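Local coordinates for uncharacterized protein (Sulfolobus solfataricus P2, PDB 2QS7) that is uncharacterised, but is a putative oxidoreductase of the DsrE/DsrF-like family, at residues K7-I12 / E38-F43; W46-I51 / E117-F122. All blocks are in the same frame, centred on the assembly; numbering follows the deposited sequence.

Contact 1 of 2, residues K7-I12 / E38-F43; sequences KKKLSI and EVNLFF
S11 and N40 sit next to each other on neighbouring parallel strands, and N40 ND2 donates to S11 OG at 3.1 Å. The bond is nearly straight, and OG lies in the N40 amide plane. The strands 9-14 and 38-43, joined by helix 19-34, which comes between them in the chain, form a beta-alpha-beta unit. Five backbone hydrogen bonds run from E38 N to K8 O through to F42 N to I12 O, each 2.9 Å between N and O. The same ND2 makes a weak bond to E38 OE2, while N40 OD1 accepts from R135 NE. An alanine in place of N40 would probably leave the S11 hydroxyl and R135 NE each without this partner. The K9 and E38 chains run alongside each other on the N40 face, with K9 CD 3.5 Å from E38 OE2. The K9 chain bends at chi3 (64°) and NZ donates hydrogen bonds to R135 O and E137 O, leaving K9 NZ 4.9 Å from E38 OE2. L10, V39, I12 and L41 point to the other face, against helix 19-34. There L41 CD2 packs against I12, 3.9 Å from both its CB and its CD1.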
loop_
_atom_site.group_PDB
_atom_site.type_symbol
_atom_site.label_atom_id
_atom_site.label_comp_id
_atom_site.label_asym_id
_atom_site.label_seq_id
_atom_site.Cartn_x
_atom_site.Cartn_y
_atom_site.Cartn_z
ATOM N N LYS A 7 -10.712 21.455 8.963
ATOM C CA LYS A 7 -10.907 20.684 7.663
ATOM C C LYS A 7 -10.090 19.378 7.536
ATOM O O LYS A 7 -8.860 19.357 7.650
ATOM C CB LYS A 7 -10.652 21.552 6.442
ATOM C CG LYS A 7 -11.175 20.942 5.147
ATOM C CD LYS A 7 -11.179 22.011 4.047
ATOM C CE LYS A 7 -11.994 21.625 2.803
ATOM N NZ LYS A 7 -11.921 22.623 1.672
ATOM N N LYS A 8 -10.832 18.299 7.359
ATOM C CA LYS A 8 -10.322 16.951 7.202
ATOM C C LYS A 8 -9.420 16.876 5.979
ATOM O O LYS A 8 -9.663 17.527 4.971
ATOM C CB LYS A 8 -11.469 15.964 7.045
ATOM C CG LYS A 8 -12.409 15.879 8.274
ATOM C CD LYS A 8 -13.345 14.664 8.115
ATOM C CE LYS A 8 -14.102 14.335 9.389
ATOM N NZ LYS A 8 -14.734 15.520 10.013
ATOM N N LYS A 9 -8.409 16.030 6.046
ATOM C CA LYS A 9 -7.440 15.944 4.962
ATOM C C LYS A 9 -7.072 14.534 4.655
ATOM O O LYS A 9 -6.917 13.715 5.559
ATOM C CB LYS A 9 -6.191 16.729 5.419
ATOM C CG LYS A 9 -5.054 16.775 4.444
ATOM C CD LYS A 9 -4.000 17.870 4.889
ATOM C CE LYS A 9 -3.340 17.575 6.189
ATOM N NZ LYS A 9 -2.173 18.481 6.456
ATOM N N LEU A 10 -6.945 14.258 3.367
ATOM C CA LEU A 10 -6.497 12.989 2.844
ATOM C C LEU A 10 -5.337 13.235 1.869
ATOM O O LEU A 10 -5.439 14.043 0.960
ATOM C CB LEU A 10 -7.616 12.322 2.063
ATOM C CG LEU A 10 -7.289 10.996 1.359
ATOM C CD1 LEU A 10 -6.910 9.907 2.356
ATOM C CD2 LEU A 10 -8.510 10.568 0.497
ATOM N N SER A 11 -4.236 12.517 2.071
ATOM C CA SER A 11 -3.095 12.607 1.188
ATOM C C SER A 11 -2.757 11.217 0.701
ATOM O O SER A 11 -2.743 10.252 1.462
ATOM C CB SER A 11 -1.909 13.264 1.903
ATOM O OG SER A 11 -2.237 14.579 2.436
ATOM N N ILE A 12 -2.480 11.106 -0.585
ATOM C CA ILE A 12 -2.191 9.797 -1.175
ATOM C C ILE A 12 -0.957 9.850 -2.027
ATOM O O ILE A 12 -0.825 10.746 -2.866
ATOM C CB ILE A 12 -3.351 9.337 -2.109
ATOM C CG1 ILE A 12 -4.689 9.357 -1.364
ATOM C CG2 ILE A 12 -3.050 7.929 -2.715
ATOM C CD1 ILE A 12 -5.866 8.931 -2.286
ATOM N N GLU A 38 -9.796 18.119 2.171
ATOM C CA GLU A 38 -8.730 18.668 1.369
ATOM C C GLU A 38 -8.021 17.380 0.911
ATOM O O GLU A 38 -7.774 16.470 1.722
ATOM C CB GLU A 38 -7.836 19.541 2.258
ATOM C CG GLU A 38 -6.509 19.913 1.625
ATOM C CD GLU A 38 -5.480 20.504 2.630
ATOM O OE1 GLU A 38 -6.000 21.134 3.625
ATOM O OE2 GLU A 38 -4.182 20.321 2.397
ATOM N N VAL A 39 -7.739 17.241 -0.385
ATOM C CA VAL A 39 -7.083 16.055 -0.878
ATOM C C VAL A 39 -5.793 16.447 -1.585
ATOM O O VAL A 39 -5.794 17.342 -2.422
ATOM C CB VAL A 39 -7.993 15.232 -1.858
ATOM C CG1 VAL A 39 -7.306 14.000 -2.314
ATOM C CG2 VAL A 39 -9.319 14.866 -1.190
ATOM N N ASN A 40 -4.708 15.755 -1.235
ATOM C CA ASN A 40 -3.419 15.973 -1.849
ATOM C C ASN A 40 -2.999 14.676 -2.497
ATOM O O ASN A 40 -2.979 13.644 -1.851
ATOM C CB ASN A 40 -2.362 16.384 -0.809
ATOM C CG ASN A 40 -2.753 17.579 -0.043
ATOM O OD1 ASN A 40 -2.913 18.662 -0.604
ATOM N ND2 ASN A 40 -2.892 17.407 1.263
ATOM N N LEU A 41 -2.667 14.732 -3.781
ATOM C CA LEU A 41 -2.175 13.546 -4.483
ATOM C C LEU A 41 -0.742 13.782 -4.897
ATOM O O LEU A 41 -0.410 14.832 -5.455
ATOM C CB LEU A 41 -3.018 13.261 -5.718
ATOM C CG LEU A 41 -4.528 13.074 -5.488
ATOM C CD1 LEU A 41 -5.251 12.937 -6.864
ATOM C CD2 LEU A 41 -4.819 11.891 -4.608
ATOM N N PHE A 42 0.098 12.791 -4.632
ATOM C CA PHE A 42 1.504 12.840 -5.015
ATOM C C PHE A 42 1.819 11.666 -5.933
ATOM O O PHE A 42 1.875 10.507 -5.496
ATOM C CB PHE A 42 2.399 12.778 -3.794
ATOM C CG PHE A 42 3.856 12.922 -4.116
ATOM C CD1 PHE A 42 4.352 14.108 -4.597
ATOM C CD2 PHE A 42 4.737 11.871 -3.934
ATOM C CE1 PHE A 42 5.697 14.229 -4.874
ATOM C CE2 PHE A 42 6.060 12.013 -4.202
ATOM C CZ PHE A 42 6.534 13.169 -4.667
ATOM N N PHE A 43 2.018 11.959 -7.223
ATOM C CA PHE A 43 2.285 10.919 -8.196
ATOM C C PHE A 43 3.758 10.663 -8.308
ATOM O O PHE A 43 4.528 11.563 -8.610
ATOM C CB PHE A 43 1.701 11.266 -9.547
ATOM C CG PHE A 43 0.216 11.235 -9.571
ATOM C CD1 PHE A 43 -0.509 12.309 -9.088
ATOM C CD2 PHE A 43 -0.470 10.145 -10.090
ATOM C CE1 PHE A 43 -1.899 12.307 -9.107
ATOM C CE2 PHE A 43 -1.879 10.131 -10.106
ATOM C CZ PHE A 43 -2.588 11.227 -9.597
#

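Contact 2 of 2, residues W46-I51 / E117-F122; sequences WGLQAI and EDLAEF
I51 meets the loop 117-122 through both its backbone and its side chain. Its carbonyl oxygen accepts a hydrogen bond from A120 N, 2.9 Å from I51 O. This contact joins the end of helix 45-50 to the loop between helix 106-111 and strand 125-127, beside the parallel sheet of this alpha/beta fold. The A120 methyl also sits close to the bonded oxygen, with A120 CB 3.4 Å from I51 O.

Apolar contacts of L119 and F122 accompany this bond. On the L119 side, L119 CD2 touches L48 CD1 at 3.8 Å. The two leucine side chains run roughly perpendicular to each other. The same L119 methyl reaches I51 CG1 at 4.2 Å, so one branch packs against L48 in the helix and I51 just after it. With chi1 at -175° and chi2 at 56°, the L48 CD1 branch is the one that meets L119. On the F122 side, I51 CG2 lies at the ring edge, near the ring plane, 4.1 Å from both CE1 and CZ of F122. The isoleucine methyl therefore meets the rim of the ring and does not lie over its face.

The next shell holds these groups in place. L48 and L119 both pack on M109 of helix 106-111 and on A104 of strand 99-105. L119 also touches I114. I51 touches W87, and F122 rests on V91 and Q92, so helix 87-97 covers that end of the contact. Just past the helix, I51 N bonds to L48 O at 3.1 Å, which helps position the I51 backbone. On the loop side, F122 O accepts a hydrogen bond from K95 NZ.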
loop_
_atom_site.group_PDB
_atom_site.type_symbol
_atom_site.label_atom_id
_atom_site.label_comp_id
_atom_site.label_asym_id
_atom_site.label_seq_id
_atom_site.Cartn_x
_atom_site.Cartn_y
_atom_site.Cartn_z
ATOM N N TRP A 46 5.431 4.742 -10.913
ATOM C CA TRP A 46 4.518 4.304 -11.968
ATOM C C TRP A 46 3.313 5.208 -12.105
ATOM O O TRP A 46 2.746 5.364 -13.193
ATOM C CB TRP A 46 4.084 2.866 -11.702
ATOM C CG TRP A 46 5.220 1.993 -11.364
ATOM C CD1 TRP A 46 5.384 1.261 -10.233
ATOM C CD2 TRP A 46 6.397 1.790 -12.155
ATOM N NE1 TRP A 46 6.582 0.588 -10.281
ATOM C CE2 TRP A 46 7.228 0.908 -11.442
ATOM C CE3 TRP A 46 6.830 2.276 -13.394
ATOM C CZ2 TRP A 46 8.470 0.483 -11.932
ATOM C CZ3 TRP A 46 8.056 1.876 -13.871
ATOM C CH2 TRP A 46 8.865 0.973 -13.145
ATOM N N GLY A 47 2.930 5.805 -10.990
ATOM C CA GLY A 47 1.806 6.713 -10.968
ATOM C C GLY A 47 2.153 7.976 -11.713
ATOM O O GLY A 47 1.301 8.597 -12.315
ATOM N N LEU A 48 3.410 8.376 -11.673
ATOM C CA LEU A 48 3.812 9.579 -12.380
ATOM C C LEU A 48 3.748 9.314 -13.873
ATOM O O LEU A 48 3.342 10.155 -14.667
ATOM C CB LEU A 48 5.206 9.984 -11.939
ATOM C CG LEU A 48 5.707 11.288 -12.519
ATOM C CD1 LEU A 48 4.753 12.413 -12.226
ATOM C CD2 LEU A 48 7.049 11.543 -11.914
ATOM N N GLN A 49 4.131 8.121 -14.261
ATOM C CA GLN A 49 4.064 7.704 -15.670
ATOM C C GLN A 49 2.627 7.843 -16.181
ATOM O O GLN A 49 2.364 8.294 -17.286
ATOM C CB GLN A 49 4.413 6.212 -15.744
ATOM C CG GLN A 49 5.230 5.768 -16.914
ATOM C CD GLN A 49 6.699 5.967 -16.648
ATOM O OE1 GLN A 49 7.140 5.992 -15.479
ATOM N NE2 GLN A 49 7.470 6.118 -17.716
ATOM N N ALA A 50 1.693 7.444 -15.330
ATOM C CA ALA A 50 0.271 7.456 -15.625
ATOM C C ALA A 50 -0.324 8.862 -15.842
ATOM O O ALA A 50 -1.382 8.987 -16.437
ATOM C CB ALA A 50 -0.472 6.749 -14.494
ATOM N N ILE A 51 0.324 9.910 -15.346
ATOM C CA ILE A 51 -0.177 11.265 -15.560
ATOM C C ILE A 51 0.626 12.038 -16.619
ATOM O O ILE A 51 0.518 13.260 -16.721
ATOM C CB ILE A 51 -0.251 12.096 -14.279
ATOM C CG1 ILE A 51 1.111 12.214 -13.592
ATOM C CG2 ILE A 51 -1.248 11.489 -13.291
ATOM C CD1 ILE A 51 1.122 13.285 -12.537
ATOM N N GLU A 117 6.677 19.736 -19.033
ATOM C CA GLU A 117 5.867 19.874 -20.244
ATOM C C GLU A 117 5.188 18.563 -20.638
ATOM O O GLU A 117 4.137 18.572 -21.279
ATOM C CB GLU A 117 6.744 20.376 -21.394
ATOM N N ASP A 118 5.782 17.446 -20.225
ATOM C CA ASP A 118 5.247 16.125 -20.503
ATOM C C ASP A 118 4.068 15.750 -19.594
ATOM O O ASP A 118 3.347 14.802 -19.874
ATOM C CB ASP A 118 6.349 15.087 -20.301
ATOM C CG ASP A 118 7.597 15.364 -21.143
ATOM O OD1 ASP A 118 7.494 16.007 -22.226
ATOM O OD2 ASP A 118 8.687 14.926 -20.700
ATOM N N LEU A 119 3.865 16.502 -18.515
ATOM C CA LEU A 119 2.822 16.177 -17.545
ATOM C C LEU A 119 1.464 16.763 -17.889
ATOM O O LEU A 119 1.396 17.806 -18.519
ATOM C CB LEU A 119 3.255 16.659 -16.162
ATOM C CG LEU A 119 4.466 15.952 -15.544
ATOM C CD1 LEU A 119 4.916 16.557 -14.195
ATOM C CD2 LEU A 119 4.118 14.488 -15.386
ATOM N N ALA A 120 0.394 16.084 -17.466
ATOM C CA ALA A 120 -0.977 16.558 -17.680
ATOM C C ALA A 120 -1.134 17.963 -17.068
ATOM O O ALA A 120 -0.468 18.322 -16.073
ATOM C CB ALA A 120 -1.989 15.595 -17.061
ATOM N N GLU A 121 -2.040 18.737 -17.657
ATOM C CA GLU A 121 -2.275 20.125 -17.263
ATOM C C GLU A 121 -2.742 20.263 -15.823
ATOM O O GLU A 121 -2.477 21.271 -15.179
ATOM C CB GLU A 121 -3.339 20.766 -18.165
ATOM C CG GLU A 121 -2.975 20.782 -19.660
ATOM C CD GLU A 121 -1.754 21.647 -19.995
ATOM O OE1 GLU A 121 -1.391 22.516 -19.162
ATOM O OE2 GLU A 121 -1.180 21.473 -21.104
ATOM N N PHE A 122 -3.417 19.235 -15.329
ATOM C CA PHE A 122 -3.984 19.285 -14.009
ATOM C C PHE A 122 -2.967 19.117 -12.880
ATOM O O PHE A 122 -3.341 19.122 -11.730
ATOM C CB PHE A 122 -5.183 18.325 -13.917
ATOM C CG PHE A 122 -4.843 16.875 -13.666
ATOM C CD1 PHE A 122 -3.603 16.336 -13.942
ATOM C CD2 PHE A 122 -5.845 16.016 -13.242
ATOM C CE1 PHE A 122 -3.350 14.991 -13.705
ATOM C CE2 PHE A 122 -5.589 14.665 -13.023
ATOM C CZ PHE A 122 -4.342 14.162 -13.257
#

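Contact 1 comes first along the chain and is complete before contact 2 begins. Their centres lie about 17 Å apart. Strand 38-43 of contact 1 leads directly into helix 45-50 of contact 2, so the two are joined through the end of this strand. They also touch there: F43 CE2 is 3.5 Å from I51 CG2, and F43 O is 3.7 Å from L48 CD1. Contact 1 pairs two inner strands of the parallel sheet. Contact 2 ties the helix that follows to the loop leading to strand 125-127 at one edge of the sheet. Together they link the sheet to the chain beyond the C-terminal ends of its strands; both lie in the DsrE/DsrF-like part of the chain.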